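Local atomic coordinates of carboxyl esterase NP (Bacillus subtilis, PDB entry 4CCW), a protein that catalyses the hydrolysis of carboxylic esters to an alcohol and a carboxylate, as a carboxylesterase of the alpha/beta hydrolase superfamily. Residues Glu266-Ala271 with Pro280-Glu285; Ser79-Tyr84 with Lys122-Gly127; Ser66-Tyr71 with Val197-Ala202. All blocks are in the same frame, centred on the assembly; numbering follows the deposited sequence.

Contact 1: Glu266-Ala271 with Pro280-Glu285; sequences EVIKNA and PAYVNE
Strand residues Glu266-Ile268 and helix 280-285, which meet through the side chains of Glu266, Ile268, Tyr282 and Val283, run nearly antiparallel (157°), their axes 11.6 Å apart at closest approach. This is the alpha/beta hydrolase fold at the edge of its sheet: strand 263-268 pairs in parallel with strand 236-241, and the chain then turns back through His273, the probable proton acceptor of catalysis, into helix 280-291, which lies against the sheet. With CG of Tyr282 anti to the backbone N (chi1 -180°), the ring stretches from the helix toward the strand. Glu266 reaches out from the other direction, its carboxylate plane turned 36° from that of the ring. Tyr282 OH donates to Glu266 OE2 over 2.6 Å, meeting the syn lone pair of that oxygen. The other oxygen, OE1, forms a salt bridge with Arg286, one turn further along the same helix, so one carboxylate is held by two helix residues; the arginine probably helps to keep it ionised. Next to the polar pair the contact is apolar. Ile268 CG1 approaches Tyr282 CE2 obliquely at 3.8 Å, while CD1 of the same isoleucine sits at the ring edge, 4.0 Å from Tyr282 CD2. That methyl also reaches the valine next in the helix, where Ile268 CD1 and Val283 CG2 are 4.2 Å apart.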
ATOM      1  N   GLU A 266      -0.771  17.630  -2.253  1.00 25.04           N
ATOM      2  CA  GLU A 266      -0.884  18.428  -1.028  1.00 26.43           C
ATOM      3  C   GLU A 266      -0.253  17.746   0.166  1.00 25.33           C
ATOM      4  O   GLU A 266      -0.180  16.511   0.232  1.00 24.31           O
ATOM      5  CB  GLU A 266      -2.346  18.811  -0.721  1.00 28.85           C
ATOM      6  CG  GLU A 266      -3.237  17.637  -0.362  1.00 29.90           C
ATOM      7  CD  GLU A 266      -4.665  18.059  -0.071  1.00 33.27           C
ATOM      8  OE1 GLU A 266      -5.367  18.489  -1.017  1.00 34.48           O
ATOM      9  OE2 GLU A 266      -5.074  17.983   1.109  1.00 35.15           O
ATOM     10  N   VAL A 267       0.221  18.579   1.092  1.00 25.76           N
ATOM     11  CA  VAL A 267       0.737  18.127   2.376  1.00 25.83           C
ATOM     12  C   VAL A 267      -0.354  18.392   3.397  1.00 27.29           C
ATOM     13  O   VAL A 267      -0.759  19.536   3.601  1.00 28.47           O
ATOM     14  CB  VAL A 267       2.025  18.862   2.782  1.00 25.91           C
ATOM     15  CG1 VAL A 267       2.442  18.461   4.199  1.00 26.70           C
ATOM     16  CG2 VAL A 267       3.147  18.551   1.805  1.00 24.81           C
ATOM     17  N   ILE A 268      -0.822  17.320   4.020  1.00 27.39           N
ATOM     18  CA  ILE A 268      -1.965  17.341   4.925  1.00 29.43           C
ATOM     19  C   ILE A 268      -1.557  17.660   6.359  1.00 30.59           C
ATOM     20  O   ILE A 268      -0.523  17.207   6.831  1.00 28.99           O
ATOM     21  CB  ILE A 268      -2.705  15.992   4.873  1.00 29.81           C
ATOM     22  CG1 ILE A 268      -3.425  15.868   3.534  1.00 29.17           C
ATOM     23  CG2 ILE A 268      -3.685  15.841   6.036  1.00 31.82           C
ATOM     24  CD1 ILE A 268      -3.844  14.457   3.203  1.00 30.13           C
ATOM     25  N   LYS A 269      -2.394  18.430   7.047  1.00 32.11           N
ATOM     26  CA  LYS A 269      -2.116  18.815   8.433  1.00 34.50           C
ATOM     27  C   LYS A 269      -2.365  17.663   9.400  1.00 34.19           C
ATOM     28  O   LYS A 269      -3.214  16.800   9.150  1.00 34.24           O
ATOM     29  CB  LYS A 269      -2.950  20.044   8.835  1.00 37.97           C
ATOM     30  CG  LYS A 269      -2.593  21.323   8.084  1.00 39.79           C
ATOM     31  CD  LYS A 269      -1.089  21.516   7.941  1.00 40.06           C
ATOM     32  CE  LYS A 269      -0.728  22.955   7.584  1.00 42.83           C
ATOM     33  NZ  LYS A 269      -1.120  23.362   6.198  1.00 44.67           N
ATOM     34  N   ASN A 270      -1.597  17.641  10.486  1.00 34.49           N
ATOM     35  CA  ASN A 270      -1.860  16.742  11.611  1.00 35.13           C
ATOM     36  C   ASN A 270      -1.852  15.273  11.204  1.00 32.60           C
ATOM     37  O   ASN A 270      -2.632  14.466  11.721  1.00 33.27           O
ATOM     38  CB  ASN A 270      -3.197  17.107  12.291  1.00 37.17           C
ATOM     39  CG  ASN A 270      -3.235  18.538  12.801  1.00 40.36           C
ATOM     40  OD1 ASN A 270      -4.205  19.283  12.557  1.00 41.84           O
ATOM     41  ND2 ASN A 270      -2.193  18.929  13.538  1.00 41.15           N
ATOM     42  N   ALA A 271      -0.972  14.934  10.262  1.00 30.84           N
ATOM     43  CA  ALA A 271      -0.815  13.558   9.817  1.00 29.03           C
ATOM     44  C   ALA A 271       0.617  13.355   9.350  1.00 27.54           C
ATOM     45  O   ALA A 271       1.296  14.294   8.965  1.00 27.17           O
ATOM     46  CB  ALA A 271      -1.787  13.240   8.682  1.00 28.29           C
ATOM     47  N   PRO A 280      -8.599   9.820   8.796  1.00 33.07           N
ATOM     48  CA  PRO A 280      -9.511   9.142   7.862  1.00 33.28           C
ATOM     49  C   PRO A 280     -10.665  10.017   7.367  1.00 34.46           C
ATOM     50  O   PRO A 280     -11.008   9.938   6.195  1.00 33.93           O
ATOM     51  CB  PRO A 280     -10.052   7.958   8.678  1.00 34.61           C
ATOM     52  CG  PRO A 280      -9.889   8.376  10.098  1.00 35.67           C
ATOM     53  CD  PRO A 280      -8.618   9.176  10.125  1.00 33.92           C
ATOM     54  N   ALA A 281     -11.258  10.845   8.229  1.00 35.94           N
ATOM     55  CA  ALA A 281     -12.369  11.699   7.783  1.00 37.21           C
ATOM     56  C   ALA A 281     -11.956  12.620   6.629  1.00 36.34           C
ATOM     57  O   ALA A 281     -12.688  12.753   5.641  1.00 37.06           O
ATOM     58  CB  ALA A 281     -12.959  12.501   8.940  1.00 39.21           C
ATOM     59  N   TYR A 282     -10.789  13.251   6.750  1.00 34.76           N
ATOM     60  CA  TYR A 282     -10.316  14.147   5.699  1.00 33.53           C
ATOM     61  C   TYR A 282      -9.890  13.361   4.477  1.00 31.41           C
ATOM     62  O   TYR A 282     -10.263  13.693   3.359  1.00 31.46           O
ATOM     63  CB  TYR A 282      -9.142  15.028   6.155  1.00 33.48           C
ATOM     64  CG  TYR A 282      -8.684  15.945   5.039  1.00 33.64           C
ATOM     65  CD1 TYR A 282      -9.451  17.050   4.670  1.00 35.64           C
ATOM     66  CD2 TYR A 282      -7.517  15.677   4.314  1.00 32.45           C
ATOM     67  CE1 TYR A 282      -9.062  17.880   3.631  1.00 36.16           C
ATOM     68  CE2 TYR A 282      -7.120  16.500   3.270  1.00 32.38           C
ATOM     69  CZ  TYR A 282      -7.888  17.596   2.937  1.00 34.34           C
ATOM     70  OH  TYR A 282      -7.498  18.409   1.899  1.00 35.19           O
ATOM     71  N   VAL A 283      -9.081  12.328   4.703  1.00 30.04           N
ATOM     72  CA  VAL A 283      -8.502  11.554   3.599  1.00 28.45           C
ATOM     73  C   VAL A 283      -9.582  10.838   2.782  1.00 29.33           C
ATOM     74  O   VAL A 283      -9.541  10.842   1.536  1.00 29.36           O
ATOM     75  CB  VAL A 283      -7.426  10.584   4.114  1.00 27.46           C
ATOM     76  CG1 VAL A 283      -6.968   9.649   3.004  1.00 26.56           C
ATOM     77  CG2 VAL A 283      -6.242  11.380   4.655  1.00 26.85           C
ATOM     78  N   ASN A 284     -10.553  10.250   3.479  1.00 30.42           N
ATOM     79  CA  ASN A 284     -11.683   9.599   2.822  1.00 31.96           C
ATOM     80  C   ASN A 284     -12.388  10.518   1.824  1.00 32.66           C
ATOM     81  O   ASN A 284     -12.542  10.149   0.672  1.00 32.65           O
ATOM     82  CB  ASN A 284     -12.711   9.090   3.840  1.00 33.26           C
ATOM     83  CG  ASN A 284     -12.206   7.902   4.638  1.00 32.98           C
ATOM     84  OD1 ASN A 284     -11.116   7.395   4.392  1.00 31.29           O
ATOM     85  ND2 ASN A 284     -13.006   7.456   5.606  1.00 34.10           N
ATOM     86  N   GLU A 285     -12.806  11.703   2.283  1.00 34.23           N
ATOM     87  CA  GLU A 285     -13.523  12.677   1.436  1.00 35.61           C
ATOM     88  C   GLU A 285     -12.643  13.214   0.311  1.00 34.69           C
ATOM     89  O   GLU A 285     -13.108  13.391  -0.825  1.00 34.86           O
ATOM     90  CB  GLU A 285     -14.055  13.853   2.273  1.00 37.66           C
ATOM     91  CG  GLU A 285     -14.885  14.872   1.489  1.00 40.07           C
ATOM     92  CD  GLU A 285     -14.065  15.888   0.687  1.00 39.88           C
ATOM     93  OE1 GLU A 285     -12.901  16.161   1.035  1.00 39.82           O
ATOM     94  OE2 GLU A 285     -14.607  16.443  -0.301  1.00 42.91           O
TER

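Contact 2: Ser79-Tyr84 with Lys122-Gly127; sequences SKYRTY and KSHMIG
Tyr81 and His124 mark the closest backbone approach of segments 79-84 and 122-127, and even there the two CA atoms stand 9.0 Å apart. The separation has a simple cause: strands 82-86 and 123-128 both pair in parallel with strand 56-60, which runs between them, so the two are next-but-one neighbours in the sheet and meet only by side chains that reach across the middle strand. Tyr81, just ahead of its strand, and His124, near the start of the other, both point toward the opposite segment. In each, CG stands beside the backbone N and anti to the carbonyl carbon (chi1 -63° for the tyrosine), which brings CE1 of one ring up to CD2 of the other. The touch is oblique: Tyr81 CE1 lies 3.6 Å from His124 CD2 and 4.1 Å from His124 NE2. The ring planes are steeply inclined, at 80°, with centroids 5.5 Å apart, and each ring is approached obliquely. The imidazole has other holds on its orientation. Its ND1 is hydrogen-bonded to Ser148 on strand 146-152, and its ring stacks with Phe291 at the end of helix 280-291; Met288 of that helix packs on Tyr81. Next to the histidine in the chain, Ser123 OG donates to His124 O over 2.7 Å, tilted 24° from the carbonyl plane. The order of parallel strands 82-86, 56-60 and 123-128, covered by helix 280-291, is that of the alpha/beta hydrolase sheet; here the two rings pack between sheet and helix, and strand 123-128 leads into a GxSxG sequence consistent with the nucleophile elbow.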
ATOM      1  N   SER A  79     -18.842   2.453  -0.253  1.00 39.50           N
ATOM      2  CA  SER A  79     -20.214   2.878  -0.536  1.00 40.94           C
ATOM      3  C   SER A  79     -20.423   3.192  -2.017  1.00 41.26           C
ATOM      4  O   SER A  79     -21.521   3.011  -2.539  1.00 42.60           O
ATOM      5  CB  SER A  79     -20.629   4.069   0.340  1.00 41.80           C
ATOM      6  OG  SER A  79     -19.926   5.249  -0.003  1.00 41.83           O
ATOM      7  N   LYS A  80     -19.367   3.638  -2.692  1.00 40.22           N
ATOM      8  CA  LYS A  80     -19.477   4.084  -4.081  1.00 40.80           C
ATOM      9  C   LYS A  80     -18.767   3.177  -5.091  1.00 39.19           C
ATOM     10  O   LYS A  80     -19.114   3.169  -6.273  1.00 39.73           O
ATOM     11  CB  LYS A  80     -18.965   5.523  -4.219  1.00 42.35           C
ATOM     12  CG  LYS A  80     -19.770   6.556  -3.438  1.00 45.52           C
ATOM     13  CD  LYS A  80     -19.174   7.956  -3.557  1.00 46.85           C
ATOM     14  CE  LYS A  80     -19.230   8.472  -4.989  1.00 48.32           C
ATOM     15  NZ  LYS A  80     -18.067   9.358  -5.268  1.00 48.98           N
ATOM     16  N   TYR A  81     -17.798   2.401  -4.619  1.00 36.86           N
ATOM     17  CA  TYR A  81     -16.947   1.611  -5.508  1.00 35.34           C
ATOM     18  C   TYR A  81     -16.937   0.147  -5.145  1.00 34.61           C
ATOM     19  O   TYR A  81     -17.038  -0.215  -3.969  1.00 33.73           O
ATOM     20  CB  TYR A  81     -15.493   2.134  -5.485  1.00 34.19           C
ATOM     21  CG  TYR A  81     -15.381   3.548  -5.986  1.00 35.62           C
ATOM     22  CD1 TYR A  81     -15.276   3.821  -7.349  1.00 36.06           C
ATOM     23  CD2 TYR A  81     -15.409   4.619  -5.096  1.00 36.00           C
ATOM     24  CE1 TYR A  81     -15.201   5.124  -7.812  1.00 37.34           C
ATOM     25  CE2 TYR A  81     -15.332   5.924  -5.552  1.00 36.66           C
ATOM     26  CZ  TYR A  81     -15.232   6.168  -6.907  1.00 37.37           C
ATOM     27  OH  TYR A  81     -15.160   7.468  -7.355  1.00 38.74           O
ATOM     28  N   ARG A  82     -16.795  -0.695  -6.165  1.00 33.76           N
ATOM     29  CA  ARG A  82     -16.470  -2.082  -5.942  1.00 33.37           C
ATOM     30  C   ARG A  82     -14.992  -2.115  -5.598  1.00 32.61           C
ATOM     31  O   ARG A  82     -14.135  -1.985  -6.476  1.00 32.19           O
ATOM     32  CB  ARG A  82     -16.769  -2.911  -7.188  1.00 34.24           C
ATOM     33  CG  ARG A  82     -16.429  -4.391  -7.062  1.00 34.42           C
ATOM     34  CD  ARG A  82     -17.237  -5.068  -5.963  1.00 35.09           C
ATOM     35  NE  ARG A  82     -17.058  -6.528  -5.941  1.00 35.89           N
ATOM     36  CZ  ARG A  82     -17.527  -7.323  -4.983  1.00 36.77           C
ATOM     37  NH1 ARG A  82     -18.208  -6.805  -3.968  1.00 36.82           N
ATOM     38  NH2 ARG A  82     -17.329  -8.643  -5.042  1.00 37.18           N
ATOM     39  N   THR A  83     -14.695  -2.263  -4.310  1.00 32.05           N
ATOM     40  CA  THR A  83     -13.353  -2.022  -3.813  1.00 30.76           C
ATOM     41  C   THR A  83     -12.620  -3.321  -3.494  1.00 30.41           C
ATOM     42  O   THR A  83     -13.097  -4.125  -2.681  1.00 31.15           O
ATOM     43  CB  THR A  83     -13.391  -1.172  -2.533  1.00 31.47           C
ATOM     44  OG1 THR A  83     -14.069  -1.901  -1.506  1.00 34.09           O
ATOM     45  CG2 THR A  83     -14.145   0.089  -2.773  1.00 30.20           C
ATOM     46  N   TYR A  84     -11.468  -3.506  -4.136  1.00 29.11           N
ATOM     47  CA  TYR A  84     -10.647  -4.698  -3.948  1.00 29.02           C
ATOM     48  C   TYR A  84      -9.366  -4.323  -3.216  1.00 28.12           C
ATOM     49  O   TYR A  84      -8.521  -3.601  -3.762  1.00 28.07           O
ATOM     50  CB  TYR A  84     -10.287  -5.348  -5.289  1.00 28.85           C
ATOM     51  CG  TYR A  84     -11.470  -5.759  -6.137  1.00 30.74           C
ATOM     52  CD1 TYR A  84     -12.161  -6.941  -5.881  1.00 31.71           C
ATOM     53  CD2 TYR A  84     -11.892  -4.964  -7.203  1.00 31.31           C
ATOM     54  CE1 TYR A  84     -13.243  -7.316  -6.667  1.00 33.54           C
ATOM     55  CE2 TYR A  84     -12.983  -5.324  -7.988  1.00 32.51           C
ATOM     56  CZ  TYR A  84     -13.645  -6.502  -7.721  1.00 33.71           C
ATOM     57  OH  TYR A  84     -14.721  -6.866  -8.505  1.00 35.39           O
ATOM     58  N   LYS A 122     -10.538  -0.683 -16.836  1.00 38.03           N
ATOM     59  CA  LYS A 122      -9.827   0.387 -16.119  1.00 37.02           C
ATOM     60  C   LYS A 122     -10.310   0.465 -14.670  1.00 35.75           C
ATOM     61  O   LYS A 122     -11.461   0.140 -14.372  1.00 36.48           O
ATOM     62  CB  LYS A 122     -10.011   1.739 -16.808  1.00 38.98           C
ATOM     63  CG  LYS A 122      -9.663   1.767 -18.287  1.00 41.25           C
ATOM     64  CD  LYS A 122      -9.615   3.199 -18.799  1.00 42.08           C
ATOM     65  CE  LYS A 122      -9.309   3.235 -20.285  1.00 44.03           C
ATOM     66  NZ  LYS A 122      -9.353   4.620 -20.832  1.00 46.09           N
ATOM     67  N   SER A 123      -9.428   0.879 -13.769  1.00 33.87           N
ATOM     68  CA  SER A 123      -9.778   0.982 -12.350  1.00 32.80           C
ATOM     69  C   SER A 123      -9.199   2.217 -11.698  1.00 31.61           C
ATOM     70  O   SER A 123      -8.166   2.731 -12.126  1.00 31.39           O
ATOM     71  CB  SER A 123      -9.290  -0.249 -11.583  1.00 32.72           C
ATOM     72  OG  SER A 123      -9.700  -0.190 -10.226  1.00 32.14           O
ATOM     73  N   HIS A 124      -9.877   2.706 -10.663  1.00 30.92           N
ATOM     74  CA  HIS A 124      -9.259   3.668  -9.764  1.00 30.34           C
ATOM     75  C   HIS A 124      -8.330   2.904  -8.874  1.00 29.69           C
ATOM     76  O   HIS A 124      -8.536   1.713  -8.628  1.00 28.86           O
ATOM     77  CB  HIS A 124     -10.311   4.405  -8.951  1.00 31.09           C
ATOM     78  CG  HIS A 124     -11.147   5.368  -9.771  1.00 32.76           C
ATOM     79  ND1 HIS A 124     -10.638   6.488 -10.315  1.00 33.10           N
ATOM     80  CD2 HIS A 124     -12.498   5.342 -10.118  1.00 34.29           C
ATOM     81  CE1 HIS A 124     -11.615   7.153 -10.974  1.00 33.90           C
ATOM     82  NE2 HIS A 124     -12.751   6.451 -10.850  1.00 34.84           N
ATOM     83  N   MET A 125      -7.282   3.580  -8.400  1.00 28.13           N
ATOM     84  CA  MET A 125      -6.307   2.952  -7.524  1.00 27.41           C
ATOM     85  C   MET A 125      -5.959   3.884  -6.387  1.00 26.39           C
ATOM     86  O   MET A 125      -5.888   5.108  -6.573  1.00 26.11           O
ATOM     87  CB  MET A 125      -5.023   2.589  -8.275  1.00 27.08           C
ATOM     88  CG  MET A 125      -5.224   1.645  -9.447  1.00 27.59           C
ATOM     89  SD  MET A 125      -3.665   1.327 -10.296  1.00 27.60           S
ATOM     90  CE  MET A 125      -2.835   0.286  -9.085  1.00 27.04           C
ATOM     91  N   ILE A 126      -5.740   3.290  -5.214  1.00 25.98           N
ATOM     92  CA  ILE A 126      -5.221   3.999  -4.058  1.00 25.31           C
ATOM     93  C   ILE A 126      -4.115   3.129  -3.506  1.00 24.98           C
ATOM     94  O   ILE A 126      -4.297   1.925  -3.317  1.00 25.48           O
ATOM     95  CB  ILE A 126      -6.299   4.217  -2.974  1.00 25.48           C
ATOM     96  CG1 ILE A 126      -7.476   5.029  -3.548  1.00 26.18           C
ATOM     97  CG2 ILE A 126      -5.706   4.901  -1.745  1.00 24.88           C
ATOM     98  CD1 ILE A 126      -8.720   5.030  -2.667  1.00 27.08           C
ATOM     99  N   GLY A 127      -2.965   3.741  -3.246  1.00 24.22           N
ATOM    100  CA  GLY A 127      -1.838   3.002  -2.698  1.00 23.47           C
ATOM    101  C   GLY A 127      -1.112   3.862  -1.699  1.00 23.09           C
ATOM    102  O   GLY A 127      -0.863   5.048  -1.958  1.00 22.93           O
TER

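Contact 3: Ser66-Tyr71 with Val197-Ala202; sequences SSTMWY and VKQFQA
Gln199 lays the end of its amide against the hydroxyls of Ser66 and Thr68, using both polar atoms. Its CG stands anti to the backbone N (chi1 -180°) and the chain beyond is extended, which carries the amide straight out from the helix to the 3-10 segment. Gln199 NE2 donates to Ser66 OG at 2.8 Å, a bent bond of 137° with the serine oxygen 26° out of the amide plane. Thr68 OG1 in turn donates to Gln199 OE1 at 2.7 Å. The loop holds its own hydroxyl in place: Thr68 N donates to Ser66 OG at 3.2 Å, an ST turn that opens the 3-10 segment 67-70. In the alpha/beta hydrolase fold this loop follows strand 56-60, and here it meets helix 194-205, from the part of the chain inserted between strands 146-152 and 236-241, in the position of the family's cap region. Helix 12-24 also packs on this contact: Tyr17 OH pairs with Gln199 NE2 and Ser24 OG with Gln199 OE1, so both ends of the buried amide have two partners. Shortening Gln199 to an alanine is likely to cost Thr68 OG1 the amide oxygen it donates to, leave Ser66 OG without the amide N-H, and open a gap between helix and loop. The methyl of Thr68 lies alongside the amide, with Thr68 CG2 3.7 Å from Gln199 OE1.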
ATOM      1  N   SER A  66      -0.334  -5.165   5.487  1.00 27.32           N
ATOM      2  CA  SER A  66      -1.407  -5.929   4.806  1.00 27.40           C
ATOM      3  C   SER A  66      -2.641  -5.102   4.426  1.00 26.95           C
ATOM      4  O   SER A  66      -2.783  -3.932   4.807  1.00 26.23           O
ATOM      5  CB  SER A  66      -1.834  -7.182   5.614  1.00 28.42           C
ATOM      6  OG  SER A  66      -2.803  -6.859   6.597  1.00 28.47           O
ATOM      7  N   SER A  67      -3.565  -5.744   3.711  1.00 27.17           N
ATOM      8  CA  SER A  67      -4.818  -5.121   3.307  1.00 27.54           C
ATOM      9  C   SER A  67      -5.750  -4.782   4.468  1.00 27.93           C
ATOM     10  O   SER A  67      -6.680  -3.990   4.310  1.00 28.38           O
ATOM     11  CB  SER A  67      -5.548  -6.028   2.326  1.00 28.15           C
ATOM     12  OG  SER A  67      -4.873  -6.043   1.090  1.00 29.03           O
ATOM     13  N   THR A  68      -5.510  -5.380   5.636  1.00 28.81           N
ATOM     14  CA  THR A  68      -6.367  -5.133   6.790  1.00 29.14           C
ATOM     15  C   THR A  68      -6.283  -3.683   7.281  1.00 28.77           C
ATOM     16  O   THR A  68      -7.148  -3.260   8.056  1.00 29.74           O
ATOM     17  CB  THR A  68      -6.024  -6.056   7.977  1.00 30.22           C
ATOM     18  OG1 THR A  68      -4.685  -5.774   8.414  1.00 30.48           O
ATOM     19  CG2 THR A  68      -6.160  -7.522   7.592  1.00 30.67           C
ATOM     20  N   MET A  69      -5.260  -2.938   6.833  1.00 27.47           N
ATOM     21  CA  MET A  69      -5.041  -1.551   7.277  1.00 27.98           C
ATOM     22  C   MET A  69      -6.130  -0.583   6.827  1.00 27.47           C
ATOM     23  O   MET A  69      -6.227   0.515   7.362  1.00 28.05           O
ATOM     24  CB  MET A  69      -3.677  -1.006   6.831  1.00 27.22           C
ATOM     25  CG  MET A  69      -3.540  -0.747   5.340  1.00 26.82           C
ATOM     26  SD  MET A  69      -2.095   0.279   4.979  1.00 27.07           S
ATOM     27  CE  MET A  69      -2.703   1.938   5.274  1.00 26.77           C
ATOM     28  N   TRP A  70      -6.929  -0.987   5.846  1.00 28.00           N
ATOM     29  CA  TRP A  70      -7.947  -0.094   5.258  1.00 27.91           C
ATOM     30  C   TRP A  70      -9.234   0.036   6.048  1.00 29.69           C
ATOM     31  O   TRP A  70     -10.206   0.644   5.565  1.00 29.45           O
ATOM     32  CB  TRP A  70      -8.251  -0.511   3.823  1.00 27.74           C
ATOM     33  CG  TRP A  70      -7.059  -0.455   2.899  1.00 26.98           C
ATOM     34  CD1 TRP A  70      -6.446  -1.510   2.236  1.00 26.25           C
ATOM     35  CD2 TRP A  70      -6.305   0.743   2.495  1.00 26.10           C
ATOM     36  NE1 TRP A  70      -5.374  -1.066   1.492  1.00 26.21           N
ATOM     37  CE2 TRP A  70      -5.246   0.278   1.595  1.00 26.41           C
ATOM     38  CE3 TRP A  70      -6.396   2.103   2.788  1.00 26.73           C
ATOM     39  CZ2 TRP A  70      -4.332   1.158   1.014  1.00 25.17           C
ATOM     40  CZ3 TRP A  70      -5.467   2.978   2.202  1.00 26.05           C
ATOM     41  CH2 TRP A  70      -4.459   2.508   1.340  1.00 25.92           C
ATOM     42  N   TYR A  71      -9.257  -0.486   7.278  1.00 30.64           N
ATOM     43  CA  TYR A  71     -10.493  -0.458   8.085  1.00 31.74           C
ATOM     44  C   TYR A  71     -11.101   0.935   8.349  1.00 31.98           C
ATOM     45  O   TYR A  71     -12.325   1.032   8.475  1.00 32.44           O
ATOM     46  CB  TYR A  71     -10.367  -1.282   9.386  1.00 32.87           C
ATOM     47  CG  TYR A  71      -9.408  -0.723  10.414  1.00 32.85           C
ATOM     48  CD1 TYR A  71      -9.818   0.244  11.326  1.00 33.67           C
ATOM     49  CD2 TYR A  71      -8.082  -1.168  10.476  1.00 32.57           C
ATOM     50  CE1 TYR A  71      -8.936   0.769  12.259  1.00 34.33           C
ATOM     51  CE2 TYR A  71      -7.197  -0.663  11.413  1.00 32.90           C
ATOM     52  CZ  TYR A  71      -7.620   0.308  12.294  1.00 33.85           C
ATOM     53  OH  TYR A  71      -6.747   0.820  13.220  1.00 34.44           O
ATOM     54  N   VAL A 197      -2.381  -3.615  15.602  1.00 32.54           N
ATOM     55  CA  VAL A 197      -0.988  -3.600  16.059  1.00 32.67           C
ATOM     56  C   VAL A 197      -0.519  -5.014  16.383  1.00 33.26           C
ATOM     57  O   VAL A 197       0.615  -5.373  16.045  1.00 33.53           O
ATOM     58  CB  VAL A 197      -0.755  -2.661  17.274  1.00 34.23           C
ATOM     59  CG1 VAL A 197       0.687  -2.766  17.769  1.00 35.89           C
ATOM     60  CG2 VAL A 197      -1.065  -1.217  16.913  1.00 34.07           C
ATOM     61  N   LYS A 198      -1.373  -5.794  17.055  1.00 33.97           N
ATOM     62  CA  LYS A 198      -1.080  -7.197  17.345  1.00 34.94           C
ATOM     63  C   LYS A 198      -0.718  -7.970  16.082  1.00 33.38           C
ATOM     64  O   LYS A 198       0.205  -8.789  16.099  1.00 33.54           O
ATOM     65  CB  LYS A 198      -2.253  -7.885  18.060  1.00 37.18           C
ATOM     66  CG  LYS A 198      -2.262  -7.715  19.572  1.00 40.34           C
ATOM     67  CD  LYS A 198      -3.360  -8.567  20.194  1.00 43.43           C
ATOM     68  CE  LYS A 198      -3.314  -8.532  21.716  1.00 47.15           C
ATOM     69  NZ  LYS A 198      -4.102  -9.641  22.327  1.00 51.32           N
ATOM     70  N   GLN A 199      -1.448  -7.705  14.995  1.00 32.08           N
ATOM     71  CA  GLN A 199      -1.158  -8.315  13.698  1.00 31.29           C
ATOM     72  C   GLN A 199       0.187  -7.860  13.136  1.00 30.57           C
ATOM     73  O   GLN A 199       0.957  -8.660  12.600  1.00 30.58           O
ATOM     74  CB  GLN A 199      -2.285  -8.038  12.691  1.00 31.47           C
ATOM     75  CG  GLN A 199      -2.045  -8.651  11.313  1.00 31.57           C
ATOM     76  CD  GLN A 199      -2.900  -8.045  10.215  1.00 32.30           C
ATOM     77  OE1 GLN A 199      -3.819  -7.275  10.475  1.00 32.94           O
ATOM     78  NE2 GLN A 199      -2.605  -8.406   8.981  1.00 32.49           N
ATOM     79  N   PHE A 200       0.457  -6.565  13.241  1.00 29.65           N
ATOM     80  CA  PHE A 200       1.706  -6.010  12.737  1.00 29.73           C
ATOM     81  C   PHE A 200       2.882  -6.656  13.482  1.00 30.16           C
ATOM     82  O   PHE A 200       3.861  -7.075  12.862  1.00 29.93           O
ATOM     83  CB  PHE A 200       1.705  -4.480  12.865  1.00 29.90           C
ATOM     84  CG  PHE A 200       3.016  -3.838  12.517  1.00 30.27           C
ATOM     85  CD1 PHE A 200       3.499  -3.863  11.210  1.00 30.34           C
ATOM     86  CD2 PHE A 200       3.762  -3.179  13.492  1.00 32.06           C
ATOM     87  CE1 PHE A 200       4.708  -3.270  10.886  1.00 31.38           C
ATOM     88  CE2 PHE A 200       4.970  -2.582  13.174  1.00 33.66           C
ATOM     89  CZ  PHE A 200       5.446  -2.620  11.866  1.00 33.53           C
ATOM     90  N   GLN A 201       2.758  -6.763  14.803  1.00 31.40           N
ATOM     91  CA  GLN A 201       3.759  -7.424  15.632  1.00 33.92           C
ATOM     92  C   GLN A 201       3.965  -8.882  15.209  1.00 33.37           C
ATOM     93  O   GLN A 201       5.114  -9.342  15.093  1.00 33.95           O
ATOM     94  CB  GLN A 201       3.360  -7.350  17.115  1.00 37.29           C
ATOM     95  CG  GLN A 201       3.246  -5.930  17.659  1.00 39.91           C
ATOM     96  CD  GLN A 201       2.984  -5.876  19.157  1.00 43.81           C
ATOM     97  OE1 GLN A 201       1.871  -6.153  19.621  1.00 46.01           O
ATOM     98  NE2 GLN A 201       4.000  -5.496  19.920  1.00 47.29           N
ATOM     99  N   ALA A 202       2.861  -9.600  14.978  1.00 32.34           N
ATOM    100  CA  ALA A 202       2.939 -11.023  14.636  1.00 32.77           C
ATOM    101  C   ALA A 202       3.602 -11.193  13.273  1.00 31.45           C
ATOM    102  O   ALA A 202       4.365 -12.138  13.055  1.00 32.31           O
ATOM    103  CB  ALA A 202       1.563 -11.690  14.687  1.00 33.23           C
TER

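In the fold
Contact 3 is the buried one, all its touching residues being enclosed, whereas contacts 1 and 2 are only partly buried. Their chemistry follows a different order from what burial alone might suggest: the buried contact is carried by polar groups, hydroxyls and an amide, contact 1 joins a phenol-carboxylate hydrogen bond to apolar packing, and contact 2 rests on aromatic rings. Contacts 1 and 2 reach the same sheet, near its edge and further in, and helix 280-291 serves both, with its first turns in contact 1 and its later residues covering contact 2. Contact 3 instead ties a loop to a helix beyond the sheet, yet it touches contact 2 where Trp70 CH2 lies 4.1 Å from Ile126 CG2.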